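PDB 3VSF: ricin B lectin from Clostridium thermocellum, which probably hydrolyses beta-1,3-galactan from chain ends as a family 43 exo-beta-1,3-galactanase and carries a beta-trefoil lectin module that binds galactose. Local coordinates for residues D186-V191 / A236-K241; E355-T360 / Y401-G406; K372-L377 / A385-W390. All blocks are in the same frame, centred on the assembly; numbering follows the deposited sequence.

Interaction 1 of 3, residues D186-V191 / A236-K241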
ATOM      1  N   ASP A 186      11.756  13.816   3.710  1.00 70.36           N
ATOM      2  CA  ASP A 186      10.844  12.694   3.908  1.00 67.03           C
ATOM      3  C   ASP A 186      11.448  11.693   4.884  1.00 64.46           C
ATOM      4  O   ASP A 186      12.578  11.243   4.700  1.00 65.58           O
ATOM      5  CB  ASP A 186      10.517  12.016   2.577  1.00 71.31           C
ATOM      6  CG  ASP A 186       9.624  12.866   1.693  1.00 74.01           C
ATOM      7  OD1 ASP A 186       9.634  14.105   1.853  1.00 72.97           O
ATOM      8  OD2 ASP A 186       8.913  12.295   0.838  1.00 69.26           O
ATOM      9  N   CYS A 187      10.694  11.349   5.923  1.00 63.00           N
ATOM     10  CA  CYS A 187      11.227  10.531   7.005  1.00 65.10           C
ATOM     11  C   CYS A 187      10.258   9.452   7.478  1.00 68.36           C
ATOM     12  O   CYS A 187       9.127   9.360   7.002  1.00 69.62           O
ATOM     13  CB  CYS A 187      11.605  11.419   8.190  1.00 64.55           C
ATOM     14  SG  CYS A 187      10.198  12.284   8.920  1.00 67.29           S
ATOM     15  N   ASN A 188      10.720   8.642   8.427  1.00 67.95           N
ATOM     16  CA  ASN A 188       9.903   7.598   9.033  1.00 68.00           C
ATOM     17  C   ASN A 188      10.637   6.958  10.209  1.00 66.98           C
ATOM     18  O   ASN A 188      11.863   7.022  10.289  1.00 66.46           O
ATOM     19  CB  ASN A 188       9.531   6.536   7.997  1.00 67.33           C
ATOM     20  CG  ASN A 188       8.181   5.903   8.270  1.00 69.84           C
ATOM     21  OD1 ASN A 188       7.746   5.811   9.419  1.00 69.81           O
ATOM     22  ND2 ASN A 188       7.506   5.469   7.213  1.00 68.14           N
ATOM     23  N   VAL A 189       9.887   6.345  11.120  1.00 67.36           N
ATOM     24  CA  VAL A 189      10.479   5.735  12.307  1.00 65.82           C
ATOM     25  C   VAL A 189      10.282   4.223  12.337  1.00 68.04           C
ATOM     26  O   VAL A 189       9.358   3.694  11.719  1.00 66.90           O
ATOM     27  CB  VAL A 189       9.904   6.340  13.600  1.00 67.10           C
ATOM     28  CG1 VAL A 189      10.207   7.827  13.671  1.00 69.72           C
ATOM     29  CG2 VAL A 189       8.407   6.091  13.682  1.00 69.06           C
ATOM     30  N   PHE A 190      11.156   3.535  13.065  1.00 71.10           N
ATOM     31  CA  PHE A 190      11.088   2.084  13.182  1.00 70.71           C
ATOM     32  C   PHE A 190      11.649   1.597  14.516  1.00 74.40           C
ATOM     33  O   PHE A 190      12.703   2.053  14.961  1.00 74.55           O
ATOM     34  CB  PHE A 190      11.838   1.419  12.026  1.00 71.10           C
ATOM     35  CG  PHE A 190      12.094  -0.046  12.233  1.00 72.64           C
ATOM     36  CD1 PHE A 190      13.345  -0.496  12.623  1.00 71.20           C
ATOM     37  CD2 PHE A 190      11.083  -0.976  12.043  1.00 71.69           C
ATOM     38  CE1 PHE A 190      13.585  -1.843  12.816  1.00 74.73           C
ATOM     39  CE2 PHE A 190      11.317  -2.323  12.235  1.00 72.74           C
ATOM     40  CZ  PHE A 190      12.569  -2.758  12.622  1.00 75.51           C
ATOM     41  N   VAL A 191      10.937   0.667  15.146  1.00 75.33           N
ATOM     42  CA  VAL A 191      11.378   0.080  16.405  1.00 76.15           C
ATOM     43  C   VAL A 191      11.749  -1.384  16.197  1.00 76.78           C
ATOM     44  O   VAL A 191      10.898  -2.204  15.854  1.00 76.24           O
ATOM     45  CB  VAL A 191      10.280   0.168  17.481  1.00 77.59           C
ATOM     46  CG1 VAL A 191      10.835  -0.249  18.835  1.00 72.83           C
ATOM     47  CG2 VAL A 191       9.712   1.575  17.544  1.00 79.42           C
ATOM     48  N   ALA A 236       9.663   8.937   0.515  1.00 66.64           N
ATOM     49  CA  ALA A 236       8.599   8.342   1.322  1.00 65.94           C
ATOM     50  C   ALA A 236       8.936   6.936   1.813  1.00 65.37           C
ATOM     51  O   ALA A 236       8.181   5.994   1.572  1.00 68.22           O
ATOM     52  CB  ALA A 236       7.293   8.331   0.544  1.00 62.58           C
ATOM     53  N   PRO A 237      10.069   6.790   2.517  1.00 63.16           N
ATOM     54  CA  PRO A 237      10.519   5.465   2.951  1.00 64.80           C
ATOM     55  C   PRO A 237       9.673   4.894   4.084  1.00 66.18           C
ATOM     56  O   PRO A 237       9.202   5.637   4.945  1.00 65.92           O
ATOM     57  CB  PRO A 237      11.943   5.732   3.441  1.00 65.60           C
ATOM     58  CG  PRO A 237      11.907   7.139   3.914  1.00 67.24           C
ATOM     59  CD  PRO A 237      10.967   7.860   2.985  1.00 66.07           C
ATOM     60  N   CYS A 238       9.484   3.578   4.069  1.00 67.67           N
ATOM     61  CA  CYS A 238       8.781   2.878   5.136  1.00 65.65           C
ATOM     62  C   CYS A 238       9.612   1.683   5.583  1.00 66.65           C
ATOM     63  O   CYS A 238       9.915   0.797   4.785  1.00 67.75           O
ATOM     64  CB  CYS A 238       7.404   2.407   4.659  1.00 61.23           C
ATOM     65  SG  CYS A 238       6.285   3.733   4.148  1.00 62.96           S
ATOM     66  N   LEU A 239       9.986   1.663   6.857  1.00 66.80           N
ATOM     67  CA  LEU A 239      10.831   0.596   7.379  1.00 67.00           C
ATOM     68  C   LEU A 239      10.042  -0.380   8.244  1.00 70.11           C
ATOM     69  O   LEU A 239       9.422   0.014   9.232  1.00 70.60           O
ATOM     70  CB  LEU A 239      12.001   1.181   8.173  1.00 66.82           C
ATOM     71  CG  LEU A 239      13.051   0.179   8.656  1.00 69.97           C
ATOM     72  CD1 LEU A 239      13.566  -0.656   7.493  1.00 69.92           C
ATOM     73  CD2 LEU A 239      14.194   0.893   9.357  1.00 67.41           C
ATOM     74  N   ILE A 240      10.068  -1.655   7.863  1.00 69.56           N
ATOM     75  CA  ILE A 240       9.362  -2.696   8.603  1.00 69.27           C
ATOM     76  C   ILE A 240      10.197  -3.970   8.709  1.00 72.05           C
ATOM     77  O   ILE A 240      11.238  -4.097   8.066  1.00 72.18           O
ATOM     78  CB  ILE A 240       8.009  -3.040   7.950  1.00 71.33           C
ATOM     79  CG1 ILE A 240       8.222  -3.626   6.552  1.00 71.65           C
ATOM     80  CG2 ILE A 240       7.113  -1.812   7.886  1.00 69.83           C
ATOM     81  CD1 ILE A 240       6.936  -3.974   5.834  1.00 67.90           C
ATOM     82  N   LYS A 241       9.726  -4.910   9.522  1.00 73.79           N
ATOM     83  CA  LYS A 241      10.412  -6.182   9.715  1.00 76.13           C
ATOM     84  C   LYS A 241       9.390  -7.305   9.857  1.00 79.11           C
ATOM     85  O   LYS A 241       8.305  -7.097  10.398  1.00 80.26           O
ATOM     86  CB  LYS A 241      11.307  -6.119  10.955  1.00 73.95           C
ATOM     87  CG  LYS A 241      12.147  -7.363  11.194  1.00 75.99           C
ATOM     88  CD  LYS A 241      13.026  -7.198  12.425  1.00 74.63           C
ATOM     89  CE  LYS A 241      13.954  -8.389  12.614  1.00 77.87           C
ATOM     90  NZ  LYS A 241      14.857  -8.207  13.785  1.00 73.20           N
TER
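Asn188 gives the firmest polar link between the two strands: its ND2 donates to the carbonyl O of Pro237 at 2.8 Å, with an N-H...O angle of 159°. The acceptor sits close to the amide plane, and the donor lies in the carbonyl plane, on a lone pair of Pro237 O. The other end of the same amide is used within its own strand, where Asn188 OD1 accepts from Val189 N at 2.8 Å, so both ends define the rotation of the group. A weak bond follows at the N-terminal end, from Ala236 N to Asp186 OD2 at 3.5 Å; the stronger partner of that carboxylate is Arg119, in a salt bridge from strand 116-124. The strands 187-191 and 237-241 run almost parallel, 5° apart with axes 6.4 Å from each other, and are joined by side chains instead of direct backbone bonds. Each is the first strand of a four-stranded antiparallel sheet, the innermost strand of a blade in the five-bladed beta-propeller of family 43, and the contact joins two neighbouring blades near the propeller centre. Farther along, Phe190 extends over Leu239 with its CG anti to the backbone N (chi1 166°). Leu239 CG stands over one face of the ring, 4.2 Å from its centroid, in a CH-pi contact, while Leu239 CD2 reaches Phe190 CB at 3.6 Å. The ring meets Lys241 obliquely, Phe190 CZ lying 4.0 Å from Lys241 CB. Beyond CG the lysine chain is extended, and its NZ bonds to Tyr246 OH.

Interaction 2 of 3, residues E355-T360 / Y401-G406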
ATOM      1  N   GLU A 355      -9.827  -8.438   0.314  1.00 71.60           N
ATOM      2  CA  GLU A 355     -10.683  -7.695  -0.599  1.00 73.41           C
ATOM      3  C   GLU A 355     -12.148  -7.816  -0.196  1.00 73.86           C
ATOM      4  O   GLU A 355     -12.575  -8.846   0.325  1.00 74.17           O
ATOM      5  CB  GLU A 355     -10.497  -8.205  -2.031  1.00 69.89           C
ATOM      6  CG  GLU A 355     -11.333  -7.475  -3.070  1.00 70.54           C
ATOM      7  CD  GLU A 355     -11.179  -8.061  -4.459  1.00 70.24           C
ATOM      8  OE1 GLU A 355     -11.579  -7.392  -5.436  1.00 67.30           O
ATOM      9  OE2 GLU A 355     -10.660  -9.192  -4.577  1.00 68.64           O
ATOM     10  N   TYR A 356     -12.914  -6.756  -0.434  1.00 72.62           N
ATOM     11  CA  TYR A 356     -14.349  -6.789  -0.191  1.00 71.45           C
ATOM     12  C   TYR A 356     -15.108  -7.017  -1.492  1.00 75.61           C
ATOM     13  O   TYR A 356     -15.085  -6.176  -2.389  1.00 76.32           O
ATOM     14  CB  TYR A 356     -14.825  -5.496   0.472  1.00 73.25           C
ATOM     15  CG  TYR A 356     -16.332  -5.361   0.512  1.00 72.52           C
ATOM     16  CD1 TYR A 356     -17.097  -6.141   1.371  1.00 73.00           C
ATOM     17  CD2 TYR A 356     -16.989  -4.456  -0.312  1.00 70.43           C
ATOM     18  CE1 TYR A 356     -18.475  -6.023   1.408  1.00 69.64           C
ATOM     19  CE2 TYR A 356     -18.367  -4.331  -0.281  1.00 72.34           C
ATOM     20  CZ  TYR A 356     -19.104  -5.117   0.581  1.00 72.50           C
ATOM     21  OH  TYR A 356     -20.475  -4.996   0.615  1.00 70.63           O
ATOM     22  N   ILE A 357     -15.775  -8.162  -1.587  1.00 75.62           N
ATOM     23  CA  ILE A 357     -16.562  -8.488  -2.769  1.00 73.05           C
ATOM     24  C   ILE A 357     -18.024  -8.110  -2.559  1.00 75.42           C
ATOM     25  O   ILE A 357     -18.725  -8.739  -1.764  1.00 76.57           O
ATOM     26  CB  ILE A 357     -16.475  -9.988  -3.123  1.00 73.59           C
ATOM     27  CG1 ILE A 357     -15.027 -10.400  -3.399  1.00 71.55           C
ATOM     28  CG2 ILE A 357     -17.350 -10.300  -4.324  1.00 75.13           C
ATOM     29  CD1 ILE A 357     -14.209 -10.672  -2.152  1.00 74.93           C
ATOM     30  N   PRO A 358     -18.487  -7.072  -3.269  1.00 74.13           N
ATOM     31  CA  PRO A 358     -19.876  -6.609  -3.194  1.00 74.56           C
ATOM     32  C   PRO A 358     -20.873  -7.728  -3.484  1.00 79.96           C
ATOM     33  O   PRO A 358     -21.869  -7.860  -2.772  1.00 84.31           O
ATOM     34  CB  PRO A 358     -19.946  -5.546  -4.293  1.00 74.26           C
ATOM     35  CG  PRO A 358     -18.553  -5.035  -4.400  1.00 72.19           C
ATOM     36  CD  PRO A 358     -17.671  -6.225  -4.158  1.00 72.89           C
ATOM     37  N   ASP A 359     -20.604  -8.521  -4.516  1.00 80.27           N
ATOM     38  CA  ASP A 359     -21.498  -9.609  -4.902  1.00 77.56           C
ATOM     39  C   ASP A 359     -20.817 -10.963  -4.704  1.00 77.93           C
ATOM     40  O   ASP A 359     -20.018 -11.393  -5.534  1.00 80.85           O
ATOM     41  CB  ASP A 359     -21.936  -9.443  -6.359  1.00 78.51           C
ATOM     42  CG  ASP A 359     -23.151 -10.280  -6.704  1.00 82.11           C
ATOM     43  OD1 ASP A 359     -23.365 -11.320  -6.045  1.00 78.70           O
ATOM     44  OD2 ASP A 359     -23.893  -9.897  -7.633  1.00 78.34           O
ATOM     45  N   THR A 360     -21.148 -11.631  -3.604  1.00 76.92           N
ATOM     46  CA  THR A 360     -20.490 -12.881  -3.226  1.00 76.40           C
ATOM     47  C   THR A 360     -20.925 -14.071  -4.085  1.00 79.18           C
ATOM     48  O   THR A 360     -20.438 -15.187  -3.905  1.00 77.37           O
ATOM     49  CB  THR A 360     -20.737 -13.210  -1.736  1.00 78.67           C
ATOM     50  OG1 THR A 360     -20.504 -12.041  -0.941  1.00 81.57           O
ATOM     51  CG2 THR A 360     -19.815 -14.328  -1.267  1.00 77.77           C
ATOM     52  N   TYR A 401     -15.762 -15.114  -8.564  1.00 65.12           N
ATOM     53  CA  TYR A 401     -16.585 -13.946  -8.272  1.00 64.74           C
ATOM     54  C   TYR A 401     -16.610 -13.023  -9.482  1.00 65.24           C
ATOM     55  O   TYR A 401     -15.747 -13.109 -10.353  1.00 65.36           O
ATOM     56  CB  TYR A 401     -16.033 -13.172  -7.075  1.00 65.80           C
ATOM     57  CG  TYR A 401     -16.018 -13.933  -5.770  1.00 68.05           C
ATOM     58  CD1 TYR A 401     -17.199 -14.244  -5.112  1.00 70.11           C
ATOM     59  CD2 TYR A 401     -14.819 -14.317  -5.185  1.00 66.59           C
ATOM     60  CE1 TYR A 401     -17.187 -14.932  -3.914  1.00 70.27           C
ATOM     61  CE2 TYR A 401     -14.798 -15.004  -3.987  1.00 69.18           C
ATOM     62  CZ  TYR A 401     -15.984 -15.309  -3.357  1.00 70.74           C
ATOM     63  OH  TYR A 401     -15.966 -15.994  -2.164  1.00 70.19           O
ATOM     64  N   LEU A 402     -17.595 -12.134  -9.528  1.00 65.74           N
ATOM     65  CA  LEU A 402     -17.663 -11.129 -10.582  1.00 65.95           C
ATOM     66  C   LEU A 402     -17.824  -9.730  -9.992  1.00 71.81           C
ATOM     67  O   LEU A 402     -18.897  -9.370  -9.508  1.00 75.49           O
ATOM     68  CB  LEU A 402     -18.803 -11.434 -11.554  1.00 61.82           C
ATOM     69  CG  LEU A 402     -18.663 -12.699 -12.403  1.00 69.66           C
ATOM     70  CD1 LEU A 402     -19.862 -12.853 -13.326  1.00 69.46           C
ATOM     71  CD2 LEU A 402     -17.368 -12.677 -13.202  1.00 63.80           C
ATOM     72  N   VAL A 403     -16.750  -8.946 -10.038  1.00 65.09           N
ATOM     73  CA  VAL A 403     -16.747  -7.612  -9.450  1.00 65.77           C
ATOM     74  C   VAL A 403     -16.819  -6.516 -10.510  1.00 68.45           C
ATOM     75  O   VAL A 403     -15.866  -6.302 -11.259  1.00 67.65           O
ATOM     76  CB  VAL A 403     -15.490  -7.386  -8.589  1.00 66.74           C
ATOM     77  CG1 VAL A 403     -15.517  -5.997  -7.968  1.00 70.29           C
ATOM     78  CG2 VAL A 403     -15.382  -8.456  -7.514  1.00 68.08           C
ATOM     79  N   ASP A 404     -17.952  -5.823 -10.564  1.00 70.84           N
ATOM     80  CA  ASP A 404     -18.145  -4.732 -11.514  1.00 71.93           C
ATOM     81  C   ASP A 404     -17.104  -3.636 -11.282  1.00 70.90           C
ATOM     82  O   ASP A 404     -16.816  -3.278 -10.141  1.00 72.63           O
ATOM     83  CB  ASP A 404     -19.561  -4.163 -11.384  1.00 70.98           C
ATOM     84  CG  ASP A 404     -19.957  -3.302 -12.569  1.00 78.12           C
ATOM     85  OD1 ASP A 404     -21.051  -3.533 -13.129  1.00 81.37           O
ATOM     86  OD2 ASP A 404     -19.184  -2.394 -12.938  1.00 78.36           O
ATOM     87  N   VAL A 405     -16.541  -3.111 -12.366  1.00 68.40           N
ATOM     88  CA  VAL A 405     -15.470  -2.124 -12.265  1.00 69.71           C
ATOM     89  C   VAL A 405     -15.686  -0.921 -13.180  1.00 72.68           C
ATOM     90  O   VAL A 405     -14.731  -0.245 -13.564  1.00 72.73           O
ATOM     91  CB  VAL A 405     -14.101  -2.750 -12.591  1.00 65.32           C
ATOM     92  CG1 VAL A 405     -13.769  -3.846 -11.592  1.00 65.50           C
ATOM     93  CG2 VAL A 405     -14.091  -3.292 -14.013  1.00 64.79           C
ATOM     94  N   GLY A 406     -16.941  -0.652 -13.522  1.00 70.40           N
ATOM     95  CA  GLY A 406     -17.261   0.461 -14.397  1.00 71.26           C
ATOM     96  C   GLY A 406     -17.350   0.024 -15.844  1.00 72.54           C
ATOM     97  O   GLY A 406     -16.714  -0.950 -16.247  1.00 75.54           O
TER
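Apolar and van der Waals packing at the surface brings Ile357, Pro358 and Thr360 against Tyr401 and Val403. The loop 355-360 follows strand 352-355 and leads into strand 363-367, the first strand of the beta-trefoil barrel, so it forms part of the passage from the catalytic propeller side of the chain to the lectin module. Its partner, strand 400-404, is a trefoil barrel strand and pairs with 409-414. Ile357 and Tyr401 meet at about a right angle. With CG2 anti to the backbone N, the isoleucine puts that methyl 4.0 Å from Tyr401 CD1, while its CG1 lies over one face of the ring near the rim. The same Ile357 CG2 is 4.2 Å from Val403 CG2, and Pro358 CD approaches Val403 CG1 at 4.4 Å. At the ring edge, near its plane, comes the carbonyl O of Thr360; alongside, Thr360 CG2 lies 3.8 Å from Tyr401 CE1, pointing the same way as the tyrosine. Glu355 adds a salt bridge from OE1 to Lys411 on the adjoining strand 409-414. With no hydrogen bond between the segments, the contact depends on the fit of apolar groups, with one carbonyl at the ring edge, not on directed bonds.

Interaction 3 of 3, residues K372-L377 / A385-W390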
ATOM      1  N   LYS A 372     -15.809 -28.488 -20.317  1.00 58.33           N
ATOM      2  CA  LYS A 372     -14.956 -28.280 -19.153  1.00 58.21           C
ATOM      3  C   LYS A 372     -15.172 -26.877 -18.592  1.00 57.77           C
ATOM      4  O   LYS A 372     -15.723 -26.009 -19.269  1.00 56.85           O
ATOM      5  CB  LYS A 372     -13.486 -28.477 -19.526  1.00 58.84           C
ATOM      6  CG  LYS A 372     -13.150 -29.863 -20.054  1.00 54.61           C
ATOM      7  CD  LYS A 372     -13.246 -30.915 -18.962  1.00 58.64           C
ATOM      8  CE  LYS A 372     -12.794 -32.280 -19.460  1.00 57.45           C
ATOM      9  NZ  LYS A 372     -13.658 -32.794 -20.559  1.00 58.55           N
ATOM     10  N   VAL A 373     -14.735 -26.657 -17.356  1.00 56.26           N
ATOM     11  CA  VAL A 373     -14.928 -25.366 -16.702  1.00 57.43           C
ATOM     12  C   VAL A 373     -13.608 -24.648 -16.436  1.00 55.67           C
ATOM     13  O   VAL A 373     -12.553 -25.276 -16.352  1.00 55.08           O
ATOM     14  CB  VAL A 373     -15.693 -25.513 -15.374  1.00 61.29           C
ATOM     15  CG1 VAL A 373     -17.058 -26.140 -15.616  1.00 62.03           C
ATOM     16  CG2 VAL A 373     -14.886 -26.340 -14.386  1.00 58.72           C
ATOM     17  N   LEU A 374     -13.680 -23.327 -16.301  1.00 60.49           N
ATOM     18  CA  LEU A 374     -12.497 -22.517 -16.039  1.00 57.81           C
ATOM     19  C   LEU A 374     -11.896 -22.879 -14.686  1.00 58.90           C
ATOM     20  O   LEU A 374     -12.601 -22.931 -13.678  1.00 60.03           O
ATOM     21  CB  LEU A 374     -12.846 -21.030 -16.082  1.00 57.04           C
ATOM     22  CG  LEU A 374     -11.669 -20.090 -16.349  1.00 60.93           C
ATOM     23  CD1 LEU A 374     -11.053 -20.404 -17.702  1.00 55.35           C
ATOM     24  CD2 LEU A 374     -12.108 -18.638 -16.281  1.00 58.32           C
ATOM     25  N   ASP A 375     -10.590 -23.126 -14.670  1.00 57.81           N
ATOM     26  CA  ASP A 375      -9.919 -23.604 -13.469  1.00 59.47           C
ATOM     27  C   ASP A 375      -8.478 -23.103 -13.414  1.00 57.54           C
ATOM     28  O   ASP A 375      -7.977 -22.517 -14.374  1.00 57.33           O
ATOM     29  CB  ASP A 375      -9.946 -25.136 -13.434  1.00 60.52           C
ATOM     30  CG  ASP A 375      -9.438 -25.706 -12.124  1.00 64.01           C
ATOM     31  OD1 ASP A 375      -9.700 -25.096 -11.068  1.00 67.38           O
ATOM     32  OD2 ASP A 375      -8.775 -26.765 -12.149  1.00 62.23           O
ATOM     33  N   VAL A 376      -7.819 -23.327 -12.282  1.00 56.28           N
ATOM     34  CA  VAL A 376      -6.408 -22.996 -12.135  1.00 56.88           C
ATOM     35  C   VAL A 376      -5.586 -24.278 -12.132  1.00 57.15           C
ATOM     36  O   VAL A 376      -5.959 -25.258 -11.491  1.00 61.16           O
ATOM     37  CB  VAL A 376      -6.141 -22.217 -10.831  1.00 57.11           C
ATOM     38  CG1 VAL A 376      -4.653 -21.962 -10.658  1.00 54.39           C
ATOM     39  CG2 VAL A 376      -6.915 -20.908 -10.826  1.00 54.48           C
ATOM     40  N   LEU A 377      -4.471 -24.272 -12.856  1.00 57.85           N
ATOM     41  CA  LEU A 377      -3.615 -25.451 -12.945  1.00 58.62           C
ATOM     42  C   LEU A 377      -3.241 -25.976 -11.563  1.00 63.00           C
ATOM     43  O   LEU A 377      -2.750 -25.229 -10.715  1.00 61.34           O
ATOM     44  CB  LEU A 377      -2.351 -25.145 -13.752  1.00 59.23           C
ATOM     45  CG  LEU A 377      -1.369 -26.309 -13.903  1.00 62.95           C
ATOM     46  CD1 LEU A 377      -2.068 -27.530 -14.482  1.00 65.91           C
ATOM     47  CD2 LEU A 377      -0.177 -25.910 -14.762  1.00 57.87           C
ATOM     48  N   ALA A 385      -0.191 -18.259 -11.687  1.00 60.12           N
ATOM     49  CA  ALA A 385      -0.502 -19.649 -12.004  1.00 57.14           C
ATOM     50  C   ALA A 385      -1.293 -19.741 -13.307  1.00 56.51           C
ATOM     51  O   ALA A 385      -2.181 -18.928 -13.562  1.00 55.54           O
ATOM     52  CB  ALA A 385      -1.273 -20.297 -10.865  1.00 57.04           C
ATOM     53  N   GLN A 386      -0.963 -20.736 -14.125  1.00 55.32           N
ATOM     54  CA  GLN A 386      -1.601 -20.913 -15.425  1.00 50.09           C
ATOM     55  C   GLN A 386      -3.078 -21.271 -15.293  1.00 53.72           C
ATOM     56  O   GLN A 386      -3.456 -22.084 -14.450  1.00 55.21           O
ATOM     57  CB  GLN A 386      -0.875 -21.995 -16.228  1.00 52.56           C
ATOM     58  CG  GLN A 386      -1.558 -22.366 -17.539  1.00 52.77           C
ATOM     59  CD  GLN A 386      -1.457 -21.272 -18.581  1.00 54.43           C
ATOM     60  OE1 GLN A 386      -0.369 -20.772 -18.868  1.00 55.18           O
ATOM     61  NE2 GLN A 386      -2.594 -20.890 -19.153  1.00 51.47           N
ATOM     62  N   ILE A 387      -3.908 -20.658 -16.131  1.00 54.03           N
ATOM     63  CA  ILE A 387      -5.335 -20.956 -16.154  1.00 51.15           C
ATOM     64  C   ILE A 387      -5.631 -22.058 -17.163  1.00 53.49           C
ATOM     65  O   ILE A 387      -5.251 -21.962 -18.330  1.00 55.75           O
ATOM     66  CB  ILE A 387      -6.172 -19.712 -16.509  1.00 47.72           C
ATOM     67  CG1 ILE A 387      -5.980 -18.622 -15.451  1.00 50.25           C
ATOM     68  CG2 ILE A 387      -7.641 -20.075 -16.627  1.00 47.36           C
ATOM     69  CD1 ILE A 387      -6.416 -19.035 -14.061  1.00 51.26           C
ATOM     70  N   VAL A 388      -6.310 -23.106 -16.709  1.00 55.26           N
ATOM     71  CA  VAL A 388      -6.633 -24.238 -17.568  1.00 53.25           C
ATOM     72  C   VAL A 388      -8.098 -24.628 -17.434  1.00 54.38           C
ATOM     73  O   VAL A 388      -8.772 -24.228 -16.487  1.00 54.83           O
ATOM     74  CB  VAL A 388      -5.768 -25.466 -17.228  1.00 52.22           C
ATOM     75  CG1 VAL A 388      -4.293 -25.148 -17.419  1.00 54.33           C
ATOM     76  CG2 VAL A 388      -6.038 -25.924 -15.804  1.00 54.24           C
ATOM     77  N   GLN A 389      -8.589 -25.409 -18.391  1.00 55.30           N
ATOM     78  CA  GLN A 389      -9.934 -25.961 -18.305  1.00 54.66           C
ATOM     79  C   GLN A 389      -9.869 -27.322 -17.626  1.00 55.21           C
ATOM     80  O   GLN A 389      -8.910 -28.072 -17.813  1.00 55.12           O
ATOM     81  CB  GLN A 389     -10.562 -26.099 -19.693  1.00 53.85           C
ATOM     82  CG  GLN A 389      -9.953 -27.201 -20.546  1.00 52.78           C
ATOM     83  CD  GLN A 389     -10.760 -27.483 -21.798  1.00 52.00           C
ATOM     84  OE1 GLN A 389     -11.730 -26.787 -22.093  1.00 53.99           O
ATOM     85  NE2 GLN A 389     -10.363 -28.509 -22.539  1.00 51.41           N
ATOM     86  N   TRP A 390     -10.885 -27.638 -16.832  1.00 58.39           N
ATOM     87  CA  TRP A 390     -10.919 -28.911 -16.125  1.00 59.71           C
ATOM     88  C   TRP A 390     -12.350 -29.405 -15.961  1.00 60.47           C
ATOM     89  O   TRP A 390     -13.302 -28.644 -16.133  1.00 58.22           O
ATOM     90  CB  TRP A 390     -10.246 -28.781 -14.759  1.00 59.31           C
ATOM     91  CG  TRP A 390      -9.725 -30.079 -14.226  1.00 62.06           C
ATOM     92  CD1 TRP A 390     -10.391 -30.973 -13.440  1.00 64.34           C
ATOM     93  CD2 TRP A 390      -8.420 -30.629 -14.442  1.00 58.97           C
ATOM     94  NE1 TRP A 390      -9.584 -32.046 -13.153  1.00 63.58           N
ATOM     95  CE2 TRP A 390      -8.367 -31.860 -13.757  1.00 59.16           C
ATOM     96  CE3 TRP A 390      -7.292 -30.201 -15.148  1.00 58.42           C
ATOM     97  CZ2 TRP A 390      -7.231 -32.665 -13.758  1.00 61.50           C
ATOM     98  CZ3 TRP A 390      -6.165 -31.002 -15.147  1.00 58.83           C
ATOM     99  CH2 TRP A 390      -6.143 -32.221 -14.456  1.00 61.94           C
TER
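Val373 and Trp390 pair at one end of an antiparallel beta hairpin, strands 373-376 and 385-390, one of the three hairpins that close the barrel of a beta-trefoil. Backbone bonds come first. Val373 N donates to Trp390 O at 2.7 Å and Trp390 N returns the bond to Val373 O; Asp375 and Val388 exchange two bonds less regularly, the one from Asp375 N bent (130°). Past them Leu377 N reaches Gln386 O at 2.9 Å. Between these pairs lie the non-hydrogen-bonded ones, Leu374 with Gln389 and Val376 with Ile387.

Apolar contacts dominate the face that carries Leu374, Val376 and Ile387, which Gln389 shares. Leu374 CD1 touches Ile387 CG2 at 3.6 Å, and Val376 uses both branches, CG2 against Ile387 CD1 at 3.8 Å and CG1 against Ala385 CB at 3.8 Å. This face turns to Ile481 of strand 479-484 and Gln436 of strand 432-437, strands of the other two hairpins; the side chain of galactose-binding Asp422, without sugar here, lies about 7 Å from that of Ile387.

Polar side chains work near the ends. Gln389 OE1 accepts from Ser370 and its NE2 donates to the carbonyl of Glu476, so the amide is held from both ends while Lys372 CB and CG lie across it. Gln386 NE2 bonds to Ile387 O in its own strand.

On the other face Asp375, its CG anti to the backbone N (chi1 -172°), runs beside Trp390 in the same direction: the carboxylate and ring planes are 63° apart, and Asp375 OD2 lies 3.6 Å from Trp390 CB.

In the fold
Reading from the N terminus, interaction 1 comes first: it closes a loop that takes in the remaining three strands of the blade beginning with 187-191, and joins that blade to the next one in the propeller. Only after it has closed does interaction 2 open, at the passage into the lectin module, and return about 40 residues later on strand 400-404. Interaction 3 lies wholly within that second loop and closes a short hairpin of its own, so 2 and 3 nest while no contacts cross. Interaction 2 ties the connecting loop to the trefoil barrel and 3 holds one hairpin, their nearest atoms about 9 Å apart; interaction 1 sits across the chain's centre from both.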